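Local coordinates for MobA-like NTP transferase domain-containing protein (Thermus thermophilus, PDB 2DPW), which is of unknown function but probably acts as a nucleotidyltransferase of the MobA-like family, at residues E13-R18 with D225-L230; H82-V87 with L151-F156; E111-Y116 with L206-R211. All blocks are in the same frame, centred on the assembly; numbering follows the deposited sequence.

Contact 1 of 3, residues E13-R18 with D225-L230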
ATOM      1  N   GLU A  13      -6.919   7.120  14.917  1.00 76.02           N
ATOM      2  CA  GLU A  13      -6.303   8.385  14.551  1.00 74.19           C
ATOM      3  C   GLU A  13      -6.948   9.581  15.212  1.00 77.84           C
ATOM      4  O   GLU A  13      -8.044   9.493  15.770  1.00 80.99           O
ATOM      5  CB  GLU A  13      -6.286   8.621  13.039  1.00 71.89           C
ATOM      6  CG  GLU A  13      -5.231   9.675  12.704  1.00 79.38           C
ATOM      7  CD  GLU A  13      -4.721   9.671  11.280  1.00 83.24           C
ATOM      8  OE1 GLU A  13      -4.812   8.639  10.589  1.00 80.45           O
ATOM      9  OE2 GLU A  13      -4.194  10.722  10.859  1.00 98.79           O
ATOM     10  N   ALA A  14      -6.224  10.697  15.149  1.00 78.42           N
ATOM     11  CA  ALA A  14      -6.608  11.961  15.762  1.00 73.11           C
ATOM     12  C   ALA A  14      -7.847  12.671  15.225  1.00 72.97           C
ATOM     13  O   ALA A  14      -8.921  12.652  15.845  1.00 63.32           O
ATOM     14  CB  ALA A  14      -5.420  12.928  15.725  1.00 70.37           C
ATOM     15  N   TRP A  15      -7.685  13.332  14.086  1.00 71.90           N
ATOM     16  CA  TRP A  15      -8.775  14.095  13.489  1.00 67.90           C
ATOM     17  C   TRP A  15      -9.973  13.240  13.151  1.00 64.89           C
ATOM     18  O   TRP A  15     -11.085  13.731  13.067  1.00 62.45           O
ATOM     19  CB  TRP A  15      -8.276  14.840  12.243  1.00 68.24           C
ATOM     20  CG  TRP A  15      -7.715  13.965  11.186  1.00 66.24           C
ATOM     21  CD1 TRP A  15      -6.596  13.196  11.262  1.00 77.19           C
ATOM     22  CD2 TRP A  15      -8.280  13.729   9.898  1.00 74.90           C
ATOM     23  NE1 TRP A  15      -6.424  12.492  10.093  1.00 81.31           N
ATOM     24  CE2 TRP A  15      -7.445  12.808   9.234  1.00 76.16           C
ATOM     25  CE3 TRP A  15      -9.405  14.222   9.227  1.00 80.52           C
ATOM     26  CZ2 TRP A  15      -7.712  12.347   7.942  1.00 77.33           C
ATOM     27  CZ3 TRP A  15      -9.671  13.765   7.938  1.00 76.02           C
ATOM     28  CH2 TRP A  15      -8.823  12.843   7.308  1.00 67.99           C
ATOM     29  N   ALA A  16      -9.741  11.948  12.988  1.00 69.62           N
ATOM     30  CA  ALA A  16     -10.816  11.037  12.658  1.00 71.02           C
ATOM     31  C   ALA A  16     -11.901  11.080  13.719  1.00 69.83           C
ATOM     32  O   ALA A  16     -13.058  10.832  13.420  1.00 68.94           O
ATOM     33  CB  ALA A  16     -10.273   9.613  12.508  1.00 67.77           C
ATOM     34  N   GLU A  17     -11.542  11.401  14.954  1.00 74.73           N
ATOM     35  CA  GLU A  17     -12.558  11.438  15.989  1.00 76.93           C
ATOM     36  C   GLU A  17     -13.314  12.743  15.939  1.00 70.34           C
ATOM     37  O   GLU A  17     -14.298  12.927  16.651  1.00 67.45           O
ATOM     38  CB  GLU A  17     -11.938  11.218  17.366  1.00 81.56           C
ATOM     39  CG  GLU A  17     -11.431   9.800  17.562  1.00 96.33           C
ATOM     40  CD  GLU A  17     -12.039   9.121  18.774  1.00104.78           C
ATOM     41  OE1 GLU A  17     -13.284   8.977  18.823  1.00108.52           O
ATOM     42  OE2 GLU A  17     -11.264   8.733  19.676  1.00113.83           O
ATOM     43  N   ARG A  18     -12.844  13.655  15.095  1.00 70.03           N
ATOM     44  CA  ARG A  18     -13.522  14.932  14.930  1.00 69.20           C
ATOM     45  C   ARG A  18     -14.833  14.581  14.271  1.00 69.53           C
ATOM     46  O   ARG A  18     -15.871  15.161  14.579  1.00 69.78           O
ATOM     47  CB  ARG A  18     -12.734  15.871  14.018  1.00 66.37           C
ATOM     48  CG  ARG A  18     -11.694  16.694  14.739  1.00 70.02           C
ATOM     49  CD  ARG A  18     -10.907  17.542  13.772  1.00 74.42           C
ATOM     50  NE  ARG A  18      -9.836  18.256  14.453  1.00 81.10           N
ATOM     51  CZ  ARG A  18      -8.640  18.490  13.922  1.00 86.24           C
ATOM     52  NH1 ARG A  18      -8.351  18.062  12.693  1.00 74.22           N
ATOM     53  NH2 ARG A  18      -7.731  19.150  14.625  1.00 90.42           N
ATOM     54  N   ASP A 225      -5.220  12.691   4.274  1.00 66.44           N
ATOM     55  CA  ASP A 225      -4.654  12.840   5.610  1.00 72.85           C
ATOM     56  C   ASP A 225      -5.301  13.906   6.477  1.00 75.75           C
ATOM     57  O   ASP A 225      -5.149  13.886   7.699  1.00 75.52           O
ATOM     58  CB  ASP A 225      -3.157  13.122   5.507  1.00 78.30           C
ATOM     59  CG  ASP A 225      -2.374  11.923   5.011  1.00 93.13           C
ATOM     60  OD1 ASP A 225      -2.367  10.884   5.710  1.00 97.69           O
ATOM     61  OD2 ASP A 225      -1.767  12.018   3.924  1.00 94.82           O
ATOM     62  N   ARG A 226      -6.023  14.831   5.856  1.00 75.01           N
ATOM     63  CA  ARG A 226      -6.658  15.892   6.615  1.00 80.67           C
ATOM     64  C   ARG A 226      -7.829  16.530   5.877  1.00 76.81           C
ATOM     65  O   ARG A 226      -8.085  16.211   4.720  1.00 74.88           O
ATOM     66  CB  ARG A 226      -5.607  16.947   6.962  1.00 96.58           C
ATOM     67  CG  ARG A 226      -4.536  16.479   7.991  1.00105.74           C
ATOM     68  CD  ARG A 226      -3.375  17.514   8.043  1.00113.12           C
ATOM     69  NE  ARG A 226      -3.889  18.899   8.144  1.00116.65           N
ATOM     70  CZ  ARG A 226      -3.222  19.976   7.690  1.00111.77           C
ATOM     71  NH1 ARG A 226      -3.751  21.206   7.813  1.00107.11           N
ATOM     72  NH2 ARG A 226      -2.018  19.825   7.105  1.00102.57           N
ATOM     73  N   GLU A 227      -8.523  17.443   6.549  1.00 68.94           N
ATOM     74  CA  GLU A 227      -9.684  18.106   5.972  1.00 71.50           C
ATOM     75  C   GLU A 227      -9.585  18.635   4.534  1.00 74.75           C
ATOM     76  O   GLU A 227     -10.441  18.323   3.705  1.00 71.87           O
ATOM     77  CB  GLU A 227     -10.156  19.230   6.897  1.00 77.62           C
ATOM     78  CG  GLU A 227     -11.136  18.780   7.973  1.00 74.71           C
ATOM     79  CD  GLU A 227     -10.455  18.197   9.190  1.00 78.21           C
ATOM     80  OE1 GLU A 227      -9.244  17.894   9.102  1.00 73.68           O
ATOM     81  OE2 GLU A 227     -11.139  18.040  10.230  1.00 69.39           O
ATOM     82  N   GLU A 228      -8.571  19.436   4.227  1.00 76.20           N
ATOM     83  CA  GLU A 228      -8.445  19.965   2.871  1.00 79.75           C
ATOM     84  C   GLU A 228      -8.595  18.845   1.850  1.00 81.69           C
ATOM     85  O   GLU A 228      -9.173  19.040   0.775  1.00 84.35           O
ATOM     86  CB  GLU A 228      -7.085  20.643   2.676  1.00 86.77           C
ATOM     87  CG  GLU A 228      -7.000  22.069   3.200  1.00 97.32           C
ATOM     88  CD  GLU A 228      -6.746  23.088   2.094  1.00102.22           C
ATOM     89  OE1 GLU A 228      -6.426  22.676   0.957  1.00109.46           O
ATOM     90  OE2 GLU A 228      -6.856  24.303   2.365  1.00109.86           O
ATOM     91  N   ASP A 229      -8.070  17.674   2.203  1.00 76.76           N
ATOM     92  CA  ASP A 229      -8.121  16.508   1.332  1.00 74.14           C
ATOM     93  C   ASP A 229      -9.554  16.134   0.966  1.00 71.68           C
ATOM     94  O   ASP A 229      -9.903  16.060  -0.216  1.00 66.00           O
ATOM     95  CB  ASP A 229      -7.430  15.314   1.999  1.00 71.71           C
ATOM     96  CG  ASP A 229      -5.934  15.516   2.158  1.00 75.07           C
ATOM     97  OD1 ASP A 229      -5.298  15.973   1.190  1.00 71.11           O
ATOM     98  OD2 ASP A 229      -5.389  15.209   3.241  1.00 82.52           O
ATOM     99  N   LEU A 230     -10.375  15.914   1.986  1.00 64.18           N
ATOM    100  CA  LEU A 230     -11.768  15.531   1.801  1.00 61.13           C
ATOM    101  C   LEU A 230     -12.511  16.385   0.768  1.00 61.90           C
ATOM    102  O   LEU A 230     -13.449  15.913   0.125  1.00 64.90           O
ATOM    103  CB  LEU A 230     -12.501  15.586   3.147  1.00 61.18           C
ATOM    104  CG  LEU A 230     -11.994  14.731   4.322  1.00 52.91           C
ATOM    105  CD1 LEU A 230     -12.726  15.114   5.588  1.00 56.78           C
ATOM    106  CD2 LEU A 230     -12.209  13.267   4.041  1.00 65.86           C
TER
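This is a surface contact in which one tryptophan lies against the start of the C-terminal helix 227-230. Residues 13-18 belong to the long loop after strand 4-8, where relatives in this family carry their glycine-rich nucleotide-binding signature. Trp15 leaves a short 3-10 turn with CG in the crowded position between backbone N and carbonyl carbon (chi1 59°), which sends the indole across the gap. A backbone CH sits over one ring face: Arg226 CA stands 3.8 Å from the centroid of the six-membered ring, only 10° off the normal, a CH-pi contact. At the ring's edge Trp15 CZ3 meets Leu230 CD1 at 4.1 Å. Rotation of the indole is fixed from its own segment, for Trp15 NE1 donates to Glu13 OE2 at 2.9 Å, in the ring plane. The surface beneath the ring is held too: Asp229 OD2 accepts from both Asp225 N and Arg226 N, each at 2.7 Å, tying down the turn that leads into the helix. Arg18 NH1 and Glu227 OE1 form a long salt bridge of 3.7 Å. An alanine for Trp15 would remove the ring face under Arg226 CA and the edge that meets Leu230 CD1, and would probably loosen the loop from the helix. Around the contact, Lys24 pairs with Asp225, Arg130 binds carbonyls of helix 227-230, and Leu230 packs on Phe19 and on Met34, just before helix 35-44.

Contact 2 of 3, residues H82-V87 with L151-F156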
ATOM      1  N   HIS A  82      -6.403 -15.946   6.147  1.00 59.13           N
ATOM      2  CA  HIS A  82      -7.664 -16.165   5.453  1.00 52.00           C
ATOM      3  C   HIS A  82      -7.641 -16.028   3.931  1.00 43.97           C
ATOM      4  O   HIS A  82      -8.686 -15.882   3.308  1.00 48.24           O
ATOM      5  CB  HIS A  82      -8.736 -15.234   6.027  1.00 55.59           C
ATOM      6  CG  HIS A  82      -8.971 -15.415   7.493  1.00 64.90           C
ATOM      7  ND1 HIS A  82      -8.138 -14.882   8.453  1.00 68.66           N
ATOM      8  CD2 HIS A  82      -9.935 -16.093   8.164  1.00 57.98           C
ATOM      9  CE1 HIS A  82      -8.576 -15.223   9.654  1.00 61.76           C
ATOM     10  NE2 HIS A  82      -9.665 -15.958   9.505  1.00 65.23           N
ATOM     11  N   VAL A  83      -6.472 -16.071   3.314  1.00 38.25           N
ATOM     12  CA  VAL A  83      -6.445 -15.958   1.862  1.00 39.15           C
ATOM     13  C   VAL A  83      -5.476 -16.950   1.242  1.00 39.64           C
ATOM     14  O   VAL A  83      -4.734 -17.625   1.948  1.00 43.96           O
ATOM     15  CB  VAL A  83      -6.071 -14.523   1.411  1.00 42.39           C
ATOM     16  CG1 VAL A  83      -6.998 -13.517   2.061  1.00 41.01           C
ATOM     17  CG2 VAL A  83      -4.627 -14.218   1.762  1.00 46.84           C
ATOM     18  N   GLU A  84      -5.496 -17.043  -0.083  1.00 39.03           N
ATOM     19  CA  GLU A  84      -4.607 -17.951  -0.797  1.00 39.76           C
ATOM     20  C   GLU A  84      -4.228 -17.352  -2.147  1.00 41.80           C
ATOM     21  O   GLU A  84      -4.952 -16.514  -2.688  1.00 54.60           O
ATOM     22  CB  GLU A  84      -5.286 -19.308  -1.012  1.00 48.30           C
ATOM     23  CG  GLU A  84      -5.633 -20.093   0.269  1.00 72.86           C
ATOM     24  CD  GLU A  84      -4.405 -20.589   1.041  1.00 84.68           C
ATOM     25  OE1 GLU A  84      -3.413 -21.008   0.398  1.00 91.04           O
ATOM     26  OE2 GLU A  84      -4.442 -20.576   2.292  1.00 79.19           O
ATOM     27  N   GLY A  85      -3.082 -17.775  -2.674  1.00 41.47           N
ATOM     28  CA  GLY A  85      -2.618 -17.299  -3.967  1.00 32.27           C
ATOM     29  C   GLY A  85      -1.923 -15.958  -3.963  1.00 37.56           C
ATOM     30  O   GLY A  85      -1.195 -15.629  -3.025  1.00 47.69           O
ATOM     31  N   ARG A  86      -2.124 -15.188  -5.030  1.00 41.64           N
ATOM     32  CA  ARG A  86      -1.530 -13.860  -5.131  1.00 40.41           C
ATOM     33  C   ARG A  86      -2.590 -12.899  -4.621  1.00 43.78           C
ATOM     34  O   ARG A  86      -3.735 -12.949  -5.068  1.00 47.20           O
ATOM     35  CB  ARG A  86      -1.173 -13.525  -6.574  1.00 27.10           C
ATOM     36  CG  ARG A  86      -0.091 -12.470  -6.681  1.00 51.66           C
ATOM     37  CD  ARG A  86       0.413 -12.263  -8.111  1.00 62.33           C
ATOM     38  NE  ARG A  86      -0.610 -11.666  -8.970  1.00 76.36           N
ATOM     39  CZ  ARG A  86      -0.380 -11.171 -10.184  1.00 78.81           C
ATOM     40  NH1 ARG A  86       0.847 -11.195 -10.692  1.00 90.89           N
ATOM     41  NH2 ARG A  86      -1.378 -10.652 -10.890  1.00 59.84           N
ATOM     42  N   VAL A  87      -2.214 -12.046  -3.670  1.00 47.11           N
ATOM     43  CA  VAL A  87      -3.144 -11.091  -3.075  1.00 39.78           C
ATOM     44  C   VAL A  87      -2.691  -9.646  -3.134  1.00 37.85           C
ATOM     45  O   VAL A  87      -1.515  -9.332  -2.949  1.00 32.08           O
ATOM     46  CB  VAL A  87      -3.424 -11.435  -1.600  1.00 44.68           C
ATOM     47  CG1 VAL A  87      -4.296 -10.352  -0.955  1.00 48.89           C
ATOM     48  CG2 VAL A  87      -4.117 -12.788  -1.518  1.00 63.89           C
ATOM     49  N   LEU A 151       1.099  -9.339  -3.245  1.00 38.00           N
ATOM     50  CA  LEU A 151       1.873 -10.443  -2.679  1.00 43.53           C
ATOM     51  C   LEU A 151       1.493 -11.838  -3.101  1.00 44.69           C
ATOM     52  O   LEU A 151       0.330 -12.146  -3.358  1.00 40.22           O
ATOM     53  CB  LEU A 151       1.792 -10.456  -1.153  1.00 36.05           C
ATOM     54  CG  LEU A 151       2.109  -9.235  -0.308  1.00 44.48           C
ATOM     55  CD1 LEU A 151       1.798  -9.602   1.122  1.00 24.74           C
ATOM     56  CD2 LEU A 151       3.572  -8.787  -0.493  1.00 45.16           C
ATOM     57  N   ASP A 152       2.501 -12.694  -3.141  1.00 50.10           N
ATOM     58  CA  ASP A 152       2.278 -14.089  -3.426  1.00 49.10           C
ATOM     59  C   ASP A 152       2.380 -14.666  -2.017  1.00 44.78           C
ATOM     60  O   ASP A 152       3.479 -14.941  -1.538  1.00 43.97           O
ATOM     61  CB  ASP A 152       3.383 -14.650  -4.290  1.00 49.00           C
ATOM     62  CG  ASP A 152       3.108 -16.059  -4.689  1.00 56.97           C
ATOM     63  OD1 ASP A 152       2.305 -16.256  -5.624  1.00 61.60           O
ATOM     64  OD2 ASP A 152       3.663 -16.976  -4.049  1.00 49.23           O
ATOM     65  N   LYS A 153       1.230 -14.785  -1.351  1.00 40.15           N
ATOM     66  CA  LYS A 153       1.141 -15.297   0.023  1.00 47.25           C
ATOM     67  C   LYS A 153       2.170 -16.393   0.259  1.00 50.13           C
ATOM     68  O   LYS A 153       3.012 -16.290   1.159  1.00 53.22           O
ATOM     69  CB  LYS A 153      -0.235 -15.898   0.313  1.00 33.48           C
ATOM     70  CG  LYS A 153      -0.267 -16.609   1.666  1.00 40.24           C
ATOM     71  CD  LYS A 153      -1.627 -17.170   2.018  1.00 44.80           C
ATOM     72  CE  LYS A 153      -1.590 -17.819   3.387  1.00 36.63           C
ATOM     73  NZ  LYS A 153      -2.856 -18.491   3.748  1.00 51.13           N
ATOM     74  N   SER A 154       2.067 -17.452  -0.545  1.00 52.50           N
ATOM     75  CA  SER A 154       2.943 -18.609  -0.484  1.00 47.61           C
ATOM     76  C   SER A 154       4.407 -18.279  -0.589  1.00 50.08           C
ATOM     77  O   SER A 154       5.199 -18.859   0.131  1.00 57.84           O
ATOM     78  CB  SER A 154       2.600 -19.547  -1.614  1.00 48.41           C
ATOM     79  OG  SER A 154       2.209 -18.827  -2.777  1.00 67.83           O
ATOM     80  N   LEU A 155       4.794 -17.388  -1.497  1.00 49.29           N
ATOM     81  CA  LEU A 155       6.217 -17.061  -1.626  1.00 45.36           C
ATOM     82  C   LEU A 155       6.676 -16.183  -0.475  1.00 47.91           C
ATOM     83  O   LEU A 155       7.786 -16.291   0.046  1.00 47.17           O
ATOM     84  CB  LEU A 155       6.469 -16.314  -2.927  1.00 38.89           C
ATOM     85  CG  LEU A 155       6.383 -17.045  -4.260  1.00 47.34           C
ATOM     86  CD1 LEU A 155       6.502 -16.064  -5.421  1.00 40.24           C
ATOM     87  CD2 LEU A 155       7.485 -18.057  -4.302  1.00 34.40           C
ATOM     88  N   PHE A 156       5.791 -15.287  -0.095  1.00 53.92           N
ATOM     89  CA  PHE A 156       6.074 -14.349   0.961  1.00 57.39           C
ATOM     90  C   PHE A 156       6.154 -15.002   2.324  1.00 62.78           C
ATOM     91  O   PHE A 156       6.991 -14.640   3.147  1.00 65.32           O
ATOM     92  CB  PHE A 156       5.004 -13.273   0.976  1.00 60.92           C
ATOM     93  CG  PHE A 156       5.439 -12.027   1.651  1.00 75.22           C
ATOM     94  CD1 PHE A 156       6.610 -11.389   1.244  1.00 77.10           C
ATOM     95  CD2 PHE A 156       4.699 -11.487   2.696  1.00 75.43           C
ATOM     96  CE1 PHE A 156       7.043 -10.234   1.871  1.00 82.27           C
ATOM     97  CE2 PHE A 156       5.118 -10.330   3.332  1.00 81.75           C
ATOM     98  CZ  PHE A 156       6.298  -9.699   2.917  1.00 83.52           C
TER
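In this GT-A-like, Rossmann-type sheet, strand 148-152 runs against its parallel neighbours, and here its end pairs with the beginning of strand 86-91. Backbone bonds come first. Val87 and Leu151 form an antiparallel hydrogen-bonded pair: Val87 N gives to Leu151 O at 2.6 Å, and Leu151 N returns a nearly straight bond (177°) to Val87 O. Arg86 and Asp152 follow as the non-hydrogen-bonded pair, where Arg86 CA makes a CA-H...O contact with Leu151 O. Beyond them the strands part, and a weak bond from Lys153 N to Gly85 O is the last backbone link. Gly85 has positive phi (81°) here, a conformation glycine adopts easily, just before the strand begins.

Apolar contacts lie on the face of Val87 and Leu151. Val87 and Val83 reach strand 4-8, while Leu151 CD2 sits over the centre of the Phe156 ring, 4.2 Å above its plane.

Charged and polar groups take over where helix 153-156 begins. Asp152 is its N-cap, with OD2 accepting from Leu155 N and Ser154 OG, although the position of OD2 is less certain. Arg86 turns its far end away, its NH2 bonding to Leu106 O.

The longest reach is that of Lys153. Its CG is anti to the backbone N, and every later torsion is extended, so the chain runs straight along the loop, with Lys153 CD 4.2 Å from Val83 CG2. The ammonium collects three oxygens: the carbonyl of Leu80 from the end of helix 72-81, the carboxylate of Glu84 in a salt bridge (Lys153 NZ to Glu84 OE2 3.0 Å), approached from above the carboxylate plane, and Val83 O, which Lys153 NZ meets at 2.7 Å nearly along the C=O axis.

Contact 3 of 3, residues E111-Y116 with L206-R211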
ATOM      1  N   GLU A 111       6.133 -11.372 -12.484  1.00 48.25           N
ATOM      2  CA  GLU A 111       6.047 -12.569 -11.661  1.00 54.78           C
ATOM      3  C   GLU A 111       7.063 -12.510 -10.523  1.00 52.20           C
ATOM      4  O   GLU A 111       8.229 -12.859 -10.713  1.00 51.94           O
ATOM      5  CB  GLU A 111       6.297 -13.819 -12.511  1.00 63.00           C
ATOM      6  CG  GLU A 111       5.103 -14.260 -13.341  1.00 75.38           C
ATOM      7  CD  GLU A 111       3.851 -14.446 -12.497  1.00 81.69           C
ATOM      8  OE1 GLU A 111       3.971 -14.975 -11.371  1.00 80.21           O
ATOM      9  OE2 GLU A 111       2.750 -14.070 -12.959  1.00 88.42           O
ATOM     10  N   ALA A 112       6.614 -12.066  -9.348  1.00 52.00           N
ATOM     11  CA  ALA A 112       7.474 -11.950  -8.161  1.00 47.76           C
ATOM     12  C   ALA A 112       6.681 -12.063  -6.857  1.00 44.45           C
ATOM     13  O   ALA A 112       5.536 -11.611  -6.769  1.00 51.29           O
ATOM     14  CB  ALA A 112       8.245 -10.625  -8.186  1.00 36.64           C
ATOM     15  N   ALA A 113       7.308 -12.671  -5.852  1.00 39.01           N
ATOM     16  CA  ALA A 113       6.706 -12.867  -4.537  1.00 34.30           C
ATOM     17  C   ALA A 113       6.108 -11.573  -4.025  1.00 40.63           C
ATOM     18  O   ALA A 113       5.061 -11.554  -3.373  1.00 43.39           O
ATOM     19  CB  ALA A 113       7.759 -13.345  -3.561  1.00 26.66           C
ATOM     20  N   LEU A 114       6.789 -10.483  -4.335  1.00 38.89           N
ATOM     21  CA  LEU A 114       6.358  -9.187  -3.883  1.00 32.71           C
ATOM     22  C   LEU A 114       6.534  -8.135  -4.965  1.00 35.52           C
ATOM     23  O   LEU A 114       7.611  -8.006  -5.539  1.00 36.83           O
ATOM     24  CB  LEU A 114       7.162  -8.821  -2.639  1.00 34.02           C
ATOM     25  CG  LEU A 114       6.900  -7.473  -1.983  1.00 46.49           C
ATOM     26  CD1 LEU A 114       7.213  -7.561  -0.514  1.00 43.82           C
ATOM     27  CD2 LEU A 114       7.728  -6.404  -2.670  1.00 51.84           C
ATOM     28  N   VAL A 115       5.462  -7.397  -5.248  1.00 33.12           N
ATOM     29  CA  VAL A 115       5.511  -6.333  -6.236  1.00 35.66           C
ATOM     30  C   VAL A 115       4.919  -5.064  -5.627  1.00 37.98           C
ATOM     31  O   VAL A 115       3.809  -5.068  -5.105  1.00 39.56           O
ATOM     32  CB  VAL A 115       4.754  -6.719  -7.523  1.00 33.39           C
ATOM     33  CG1 VAL A 115       4.858  -5.595  -8.564  1.00 22.98           C
ATOM     34  CG2 VAL A 115       5.346  -8.002  -8.088  1.00 34.32           C
ATOM     35  N   TYR A 116       5.678  -3.976  -5.688  1.00 33.57           N
ATOM     36  CA  TYR A 116       5.233  -2.713  -5.130  1.00 32.47           C
ATOM     37  C   TYR A 116       5.083  -1.601  -6.144  1.00 34.80           C
ATOM     38  O   TYR A 116       6.068  -1.055  -6.631  1.00 34.02           O
ATOM     39  CB  TYR A 116       6.204  -2.255  -4.067  1.00 36.43           C
ATOM     40  CG  TYR A 116       5.792  -0.970  -3.423  1.00 26.84           C
ATOM     41  CD1 TYR A 116       4.484  -0.790  -2.996  1.00 38.75           C
ATOM     42  CD2 TYR A 116       6.714   0.039  -3.188  1.00 26.09           C
ATOM     43  CE1 TYR A 116       4.101   0.357  -2.344  1.00 35.43           C
ATOM     44  CE2 TYR A 116       6.349   1.193  -2.532  1.00 32.21           C
ATOM     45  CZ  TYR A 116       5.040   1.347  -2.112  1.00 29.10           C
ATOM     46  OH  TYR A 116       4.662   2.484  -1.454  1.00 30.81           O
ATOM     47  N   LEU A 206      15.294  -9.488   1.802  1.00 37.34           N
ATOM     48  CA  LEU A 206      14.160 -10.366   2.053  1.00 38.38           C
ATOM     49  C   LEU A 206      14.320 -11.813   1.663  1.00 39.57           C
ATOM     50  O   LEU A 206      13.602 -12.667   2.169  1.00 42.58           O
ATOM     51  CB  LEU A 206      12.931  -9.823   1.348  1.00 40.87           C
ATOM     52  CG  LEU A 206      12.657  -8.361   1.678  1.00 44.84           C
ATOM     53  CD1 LEU A 206      11.391  -7.894   0.971  1.00 29.69           C
ATOM     54  CD2 LEU A 206      12.524  -8.220   3.180  1.00 43.26           C
ATOM     55  N   GLY A 207      15.242 -12.096   0.755  1.00 34.36           N
ATOM     56  CA  GLY A 207      15.418 -13.468   0.327  1.00 36.89           C
ATOM     57  C   GLY A 207      14.411 -13.864  -0.742  1.00 38.31           C
ATOM     58  O   GLY A 207      14.556 -14.890  -1.393  1.00 49.13           O
ATOM     59  N   VAL A 208      13.379 -13.051  -0.925  1.00 45.07           N
ATOM     60  CA  VAL A 208      12.368 -13.312  -1.946  1.00 37.92           C
ATOM     61  C   VAL A 208      12.508 -12.290  -3.078  1.00 41.95           C
ATOM     62  O   VAL A 208      13.150 -11.248  -2.898  1.00 45.12           O
ATOM     63  CB  VAL A 208      10.959 -13.223  -1.347  1.00 36.26           C
ATOM     64  CG1 VAL A 208      10.776 -14.308  -0.317  1.00 42.85           C
ATOM     65  CG2 VAL A 208      10.747 -11.862  -0.712  1.00 41.69           C
ATOM     66  N   GLU A 209      11.937 -12.591  -4.244  1.00 38.54           N
ATOM     67  CA  GLU A 209      12.013 -11.656  -5.365  1.00 43.74           C
ATOM     68  C   GLU A 209      11.087 -10.482  -5.080  1.00 42.55           C
ATOM     69  O   GLU A 209       9.910 -10.663  -4.754  1.00 39.38           O
ATOM     70  CB  GLU A 209      11.611 -12.314  -6.688  1.00 47.50           C
ATOM     71  CG  GLU A 209      11.945 -11.426  -7.877  1.00 69.43           C
ATOM     72  CD  GLU A 209      11.764 -12.117  -9.206  1.00 74.71           C
ATOM     73  OE1 GLU A 209      11.684 -13.365  -9.206  1.00 76.92           O
ATOM     74  OE2 GLU A 209      11.715 -11.411 -10.243  1.00 72.92           O
ATOM     75  N   ALA A 210      11.624  -9.276  -5.194  1.00 41.56           N
ATOM     76  CA  ALA A 210      10.845  -8.079  -4.917  1.00 43.05           C
ATOM     77  C   ALA A 210      11.023  -7.110  -6.054  1.00 41.80           C
ATOM     78  O   ALA A 210      12.150  -6.758  -6.397  1.00 49.13           O
ATOM     79  CB  ALA A 210      11.317  -7.442  -3.622  1.00 33.27           C
ATOM     80  N   ARG A 211       9.912  -6.676  -6.637  1.00 31.56           N
ATOM     81  CA  ARG A 211       9.986  -5.740  -7.735  1.00 34.53           C
ATOM     82  C   ARG A 211       8.991  -4.612  -7.615  1.00 32.45           C
ATOM     83  O   ARG A 211       7.988  -4.738  -6.925  1.00 37.72           O
ATOM     84  CB  ARG A 211       9.799  -6.486  -9.058  1.00 38.19           C
ATOM     85  CG  ARG A 211      10.989  -7.359  -9.389  1.00 34.43           C
ATOM     86  CD  ARG A 211      10.918  -7.919 -10.778  1.00 50.25           C
ATOM     87  NE  ARG A 211      11.062  -6.895 -11.808  1.00 45.30           N
ATOM     88  CZ  ARG A 211      11.014  -7.157 -13.111  1.00 56.21           C
ATOM     89  NH1 ARG A 211      10.827  -8.412 -13.525  1.00 49.88           N
ATOM     90  NH2 ARG A 211      11.148  -6.173 -14.001  1.00 49.61           N
TER
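Arg211 O is held by two donors from the neighbouring strand: a hydrogen bond from Tyr116 N at 2.7 Å, lying in the carbonyl plane, and a CA-H...O contact from Val115 CA at 3.0 Å. One step back the donor comes from the other strand, Arg211 N giving to Leu114 O at 2.9 Å; before that Leu114 N gives to Glu209 O at 3.2 Å. This is parallel strand pairing, Leu114 beside Ala210 and Val115 beside Arg211.

On the face of Leu114 and Ala210, Leu114 has CG anti to the backbone N and spreads its two methyls over different partners: CD2 meets Ala210 CB at 3.9 Å, while CD1 approaches Leu206 CD1. Before the strands start, Ala113 CB meets Val208 CB at 3.9 Å. On the other flank the extended side chain of Glu209 lies alongside Ala112, its CG 3.8 Å from Ala112 CB.

Gly207 ends helix 195-206 with positive phi and turns the chain into strand 210-214. That helix also supplies Glu199, which salt-bridges Arg211. Strand 114-120 has strand 210-214 along one edge and the antiparallel strand 148-152 along the other, with helix 153-156 bringing Leu155 against Ala113 and Phe156 against Leu114.

In the fold
Contacts 2 and 3 belong together: both are partly buried, their centres are 12 Å apart, and they meet where strands 148-152 and 114-120 run side by side, with Asp152 N close enough to Ala113 O for a probable hydrogen bond. Contact 1 is a surface contact on the opposite side of the chain's centre, its own centre about 32 Å from that of contact 2 and 33 Å from that of contact 3. The chemistry follows position. Main-chain pairing carries the two sheet contacts, antiparallel in contact 2 and parallel in contact 3, with a lysine bridge added in contact 2. Contact 1 has no hydrogen bond across it and relies on an aromatic face.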